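Local atomic coordinates of Lin1840 protein (Listeria innocua serovar 6a, PDB entry 4ZOC), a protein that probably hydrolyses terminal, non-reducing beta-D-glucosyl residues to release beta-D-glucose, as a family 3 glycoside hydrolase involved in beta-1,2-glucan metabolism. Residues S59-S64 / L300-T305; S612-E617 / E622-E627. The protein carries 2 engineered substitutions. All coordinates share one frame; numbering follows the deposited sequence.

Contact 1 is buried in the N-terminal TIM barrel and joins strands 59-61 and 301-302, far apart in sequence and separated in the sheet by strand 23-25. Contact 2 is a local, partly solvent-exposed contact in the fibronectin type III-like domain, where the stretch 612-617 folds back along strand 624-632 after only a few intervening residues. Their chemistry follows this placement. Only apolar side-chain groups meet across contact 1, whereas contact 2 combines leucine and proline packing with direct and water-mediated polar bonds. The two share no elements and lie on opposite sides of the chain's centre, their centres about 51 Å apart.

Contact 1: S59-S64 / L300-T305; sequences SVLGSS and LEMMTT
The hydroxyl of Ser59 is gripped by two groups, Val87 O on the neighbouring strand 87-90 and Gln24 NE2 on strand 23-25, so its polar end is satisfied within the barrel while its methylene faces Leu300. Ser59 CB meets Leu300 CD2 at 4.1 Å, a loose touch of methylene on methyl. The closer packing lies two residues further on. Leu61 holds CG between its backbone N and carbonyl carbon (chi1 88°), and this rotation carries both methyl groups to segment 300-305. There they divide their work. CD1 settles against the thioether of Met302, 3.5 Å from SD and 3.9 Å from each of the flanking carbons CG and CE. Met302 is extended as far as its sulfur and then turns at chi3 (-64°), so CG, SD and CE curve around this one methyl, the two side chains crossing at about a right angle. The other branch, Leu61 CD2, reaches Met303 CG at 4.1 Å. Within 300-305, Glu301 takes a short 2.5 Å bond from Thr304 OG1 on the anti lone pair of OE2. Its two carboxylate oxygens also accept the amides of Cys306 and Tyr307, where their negative charge would probably suit the start of helix 306-316. Gln24, on the strand between the two segments, touches Leu61, Leu300 and Met302 alike. Met302 also packs on Trp271 of the glucose pocket, its side chain about 6 Å from a bound beta-D-glucopyranose. Side chains meeting across an intervening parallel strand, with a bound glucose unit close by, belong to the interior of a TIM barrel, here the N-terminal domain of a family 3 glycoside hydrolase.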
loop_
_atom_site.group_PDB
_atom_site.type_symbol
_atom_site.label_atom_id
_atom_site.label_comp_id
_atom_site.label_asym_id
_atom_site.label_seq_id
_atom_site.Cartn_x
_atom_site.Cartn_y
_atom_site.Cartn_z
ATOM N N SER A 59 38.296 1.660 0.644
ATOM C CA SER A 59 37.683 2.301 1.811
ATOM C C SER A 59 37.446 1.339 2.971
ATOM O O SER A 59 37.257 0.175 2.768
ATOM C CB SER A 59 36.330 2.959 1.294
ATOM O OG SER A 59 35.590 3.545 2.367
ATOM N N VAL A 60 37.400 1.897 4.187
ATOM C CA VAL A 60 36.965 1.293 5.388
ATOM C C VAL A 60 35.609 1.794 5.799
ATOM O O VAL A 60 35.370 2.988 5.728
ATOM C CB VAL A 60 37.938 1.700 6.512
ATOM C CG1 VAL A 60 37.517 1.092 7.836
ATOM C CG2 VAL A 60 39.321 1.198 6.160
ATOM N N LEU A 61 34.707 0.903 6.248
ATOM C CA LEU A 61 33.541 1.453 6.977
ATOM C C LEU A 61 33.431 0.920 8.382
ATOM O O LEU A 61 33.745 -0.257 8.667
ATOM C CB LEU A 61 32.227 1.279 6.249
ATOM C CG LEU A 61 31.503 -0.040 6.527
ATOM C CD1 LEU A 61 30.118 0.046 5.938
ATOM C CD2 LEU A 61 32.342 -1.058 5.822
ATOM N N GLY A 62 33.069 1.825 9.284
ATOM C CA GLY A 62 32.869 1.482 10.634
ATOM C C GLY A 62 34.148 1.234 11.468
ATOM O O GLY A 62 34.151 0.372 12.340
ATOM N N SER A 63 35.183 2.014 11.198
ATOM C CA SER A 63 36.307 2.130 12.159
ATOM C C SER A 63 35.770 2.317 13.610
ATOM O O SER A 63 34.742 2.933 13.810
ATOM C CB SER A 63 37.248 3.261 11.791
ATOM O OG SER A 63 38.236 3.447 12.782
ATOM N N SER A 64 36.436 1.694 14.590
ATOM C CA SER A 64 35.957 1.748 15.955
ATOM C C SER A 64 36.419 2.935 16.738
ATOM O O SER A 64 35.821 3.222 17.781
ATOM C CB SER A 64 36.237 0.411 16.728
ATOM O OG SER A 64 37.618 0.135 16.757
ATOM N N LEU A 300 31.443 1.834 -5.591
ATOM C CA LEU A 300 32.040 1.283 -4.337
ATOM C C LEU A 300 31.114 0.254 -3.766
ATOM O O LEU A 300 29.972 0.605 -3.426
ATOM C CB LEU A 300 32.287 2.454 -3.366
ATOM C CG LEU A 300 33.017 2.134 -2.057
ATOM C CD1 LEU A 300 34.337 1.350 -2.253
ATOM C CD2 LEU A 300 33.157 3.408 -1.199
ATOM N N GLU A 301 31.587 -0.985 -3.704
ATOM C CA GLU A 301 30.840 -2.143 -3.266
ATOM C C GLU A 301 31.065 -2.358 -1.783
ATOM O O GLU A 301 32.189 -2.608 -1.341
ATOM C CB GLU A 301 31.245 -3.384 -4.053
ATOM C CG GLU A 301 30.492 -4.647 -3.620
ATOM C CD GLU A 301 30.623 -5.768 -4.537
ATOM O OE1 GLU A 301 31.458 -5.676 -5.460
ATOM O OE2 GLU A 301 29.923 -6.795 -4.300
ATOM N N MET A 302 29.976 -2.193 -1.018
ATOM C CA MET A 302 30.093 -2.250 0.410
ATOM C C MET A 302 30.042 -3.707 0.926
ATOM O O MET A 302 28.963 -4.337 1.000
ATOM C CB MET A 302 28.942 -1.450 1.044
ATOM C CG MET A 302 29.001 -1.457 2.562
ATOM S SD MET A 302 27.684 -0.555 3.427
ATOM C CE MET A 302 27.968 1.144 2.912
ATOM N N MET A 303 31.225 -4.275 1.253
ATOM C CA MET A 303 31.313 -5.594 1.992
ATOM C C MET A 303 30.835 -6.854 1.304
ATOM O O MET A 303 30.587 -7.875 1.897
ATOM C CB MET A 303 30.713 -5.437 3.363
ATOM C CG MET A 303 31.734 -4.863 4.348
ATOM S SD MET A 303 33.185 -5.965 4.604
ATOM C CE MET A 303 32.450 -7.260 5.603
ATOM N N THR A 304 30.830 -6.797 -0.019
ATOM C CA THR A 304 30.679 -7.988 -0.889
ATOM C C THR A 304 31.770 -7.943 -1.963
ATOM O O THR A 304 32.467 -6.924 -2.105
ATOM C CB THR A 304 29.219 -8.162 -1.454
ATOM O OG1 THR A 304 28.763 -6.926 -2.067
ATOM C CG2 THR A 304 28.325 -8.556 -0.340
ATOM N N THR A 305 31.888 -9.068 -2.675
ATOM C CA THR A 305 33.016 -9.419 -3.450
ATOM C C THR A 305 32.732 -9.593 -4.927
ATOM O O THR A 305 33.582 -10.113 -5.602
ATOM C CB THR A 305 33.662 -10.690 -2.918
ATOM O OG1 THR A 305 32.743 -11.769 -3.011
ATOM C CG2 THR A 305 34.061 -10.559 -1.449
#

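Contact 2: S612-E617 / E622-E627; sequences SSLPKE and ESLHVE
Leu614 and Val626 approach each other at a slant: Leu614 keeps CG beside its backbone N (chi1 -71°) and lowers CD2 onto strand 624-627, 3.6 Å from the carbonyl oxygen of His625 and 4.1 Å from Val626 CG2. Pro615 lies next to it, with the CG corner of its ring 3.7 Å from Leu624 CD1, again at an oblique angle. Leu624 and Val626 in turn rest on Val703 and Val705, respectively, of strand 699-706. At the other end the meeting is polar. Glu627 stretches out fully and presents OE2, whose anti lone pair receives Ser612 OG at 2.6 Å. The backbones join here too, Ser612 N donating to Glu627 O at 2.9 Å and 166°. The return bond is replaced by water 1, which donates to Ser612 O and accepts from Glu627 N, so the antiparallel pairing opens at this point. Beyond it, residues 613-616 leave the sheet of strands 607-611 and 624-632 and lead to strand 617-620 of the other sheet. Such an edge crossing between two sheets, over apolar residues between them, is in keeping with the beta sandwich of a fibronectin type III-like domain.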
loop_
_atom_site.group_PDB
_atom_site.type_symbol
_atom_site.label_atom_id
_atom_site.label_comp_id
_atom_site.label_asym_id
_atom_site.label_seq_id
_atom_site.Cartn_x
_atom_site.Cartn_y
_atom_site.Cartn_z
ATOM N N SER A 612 -1.372 39.181 6.401
ATOM C CA SER A 612 -1.546 40.455 5.692
ATOM C C SER A 612 -2.259 40.188 4.367
ATOM O O SER A 612 -2.216 39.076 3.832
ATOM C CB SER A 612 -0.205 41.102 5.461
ATOM O OG SER A 612 0.441 41.333 6.689
ATOM N N SER A 613 -2.954 41.222 3.868
ATOM C CA SER A 613 -3.715 41.135 2.643
ATOM C C SER A 613 -2.876 40.548 1.503
ATOM O O SER A 613 -1.734 40.917 1.337
ATOM C CB SER A 613 -4.203 42.574 2.267
ATOM O OG SER A 613 -5.406 42.516 1.540
ATOM N N LEU A 614 -3.467 39.609 0.751
ATOM C CA LEU A 614 -2.785 38.903 -0.308
ATOM C C LEU A 614 -3.370 39.325 -1.625
ATOM O O LEU A 614 -4.557 39.580 -1.665
ATOM C CB LEU A 614 -2.971 37.369 -0.173
ATOM C CG LEU A 614 -2.242 36.667 0.968
ATOM C CD1 LEU A 614 -2.790 35.251 1.201
ATOM C CD2 LEU A 614 -0.753 36.619 0.686
ATOM N N PRO A 615 -2.549 39.314 -2.704
ATOM C CA PRO A 615 -3.152 39.498 -4.041
ATOM C C PRO A 615 -4.216 38.467 -4.377
ATOM O O PRO A 615 -4.145 37.303 -3.957
ATOM C CB PRO A 615 -1.974 39.336 -5.025
ATOM C CG PRO A 615 -0.837 38.752 -4.218
ATOM C CD PRO A 615 -1.106 39.055 -2.750
ATOM N N LYS A 616 -5.169 38.896 -5.175
ATOM C CA LYS A 616 -6.219 38.048 -5.651
ATOM C C LYS A 616 -5.734 37.330 -6.932
ATOM O O LYS A 616 -6.264 36.295 -7.278
ATOM C CB LYS A 616 -7.492 38.871 -5.927
ATOM C CG LYS A 616 -8.627 38.590 -4.978
ATOM C CD LYS A 616 -9.518 37.423 -5.504
ATOM C CE LYS A 616 -8.755 36.211 -6.100
ATOM N NZ LYS A 616 -9.286 34.897 -5.668
ATOM N N GLU A 617 -4.716 37.888 -7.600
ATOM C CA GLU A 617 -4.178 37.346 -8.858
ATOM C C GLU A 617 -2.668 37.377 -8.806
ATOM O O GLU A 617 -2.115 38.156 -8.060
ATOM C CB GLU A 617 -4.680 38.191 -10.036
ATOM C CG GLU A 617 -6.180 38.047 -10.158
ATOM C CD GLU A 617 -6.753 38.673 -11.385
ATOM O OE1 GLU A 617 -7.404 37.926 -12.117
ATOM O OE2 GLU A 617 -6.507 39.873 -11.642
ATOM N N GLU A 622 5.482 34.074 -11.134
ATOM C CA GLU A 622 5.620 35.067 -10.138
ATOM C C GLU A 622 5.511 34.432 -8.761
ATOM O O GLU A 622 4.739 33.502 -8.583
ATOM C CB GLU A 622 4.503 36.051 -10.320
ATOM C CG GLU A 622 4.616 37.246 -9.389
ATOM C CD GLU A 622 3.613 38.356 -9.707
ATOM O OE1 GLU A 622 2.614 38.210 -10.459
ATOM O OE2 GLU A 622 3.822 39.396 -9.147
ATOM N N SER A 623 6.272 34.978 -7.809
ATOM C CA SER A 623 6.251 34.547 -6.436
ATOM C C SER A 623 5.057 35.137 -5.718
ATOM O O SER A 623 4.594 36.248 -5.985
ATOM C CB SER A 623 7.537 34.968 -5.713
ATOM O OG SER A 623 8.691 34.275 -6.176
ATOM N N LEU A 624 4.549 34.385 -4.772
ATOM C CA LEU A 624 3.644 34.892 -3.805
ATOM C C LEU A 624 4.346 35.151 -2.499
ATOM O O LEU A 624 4.950 34.221 -1.884
ATOM C CB LEU A 624 2.439 33.930 -3.621
ATOM C CG LEU A 624 1.381 34.397 -2.654
ATOM C CD1 LEU A 624 0.515 35.469 -3.279
ATOM C CD2 LEU A 624 0.559 33.220 -2.138
ATOM N N HIS A 625 4.261 36.411 -2.044
ATOM C CA HIS A 625 4.803 36.822 -0.764
ATOM C C HIS A 625 3.724 36.836 0.322
ATOM O O HIS A 625 2.712 37.511 0.210
ATOM C CB HIS A 625 5.516 38.177 -0.832
ATOM C CG HIS A 625 6.695 38.152 -1.738
ATOM N ND1 HIS A 625 7.962 37.801 -1.319
ATOM C CD2 HIS A 625 6.783 38.382 -3.059
ATOM C CE1 HIS A 625 8.784 37.858 -2.342
ATOM N NE2 HIS A 625 8.082 38.178 -3.416
ATOM N N VAL A 626 3.966 36.071 1.374
ATOM C CA VAL A 626 2.989 35.854 2.429
ATOM C C VAL A 626 3.574 36.399 3.710
ATOM O O VAL A 626 4.688 36.003 4.143
ATOM C CB VAL A 626 2.651 34.353 2.593
ATOM C CG1 VAL A 626 1.625 34.198 3.664
ATOM C CG2 VAL A 626 2.159 33.752 1.279
ATOM N N GLU A 627 2.875 37.360 4.299
ATOM C CA GLU A 627 3.354 38.025 5.496
ATOM C C GLU A 627 2.439 37.702 6.637
ATOM O O GLU A 627 1.219 37.842 6.532
ATOM C CB GLU A 627 3.384 39.564 5.294
ATOM C CG GLU A 627 3.869 40.309 6.532
ATOM C CD GLU A 627 3.857 41.800 6.321
ATOM O OE1 GLU A 627 4.935 42.345 6.111
ATOM O OE2 GLU A 627 2.755 42.395 6.305
HETATM O O HOH W 1 0.501 38.346 3.251
#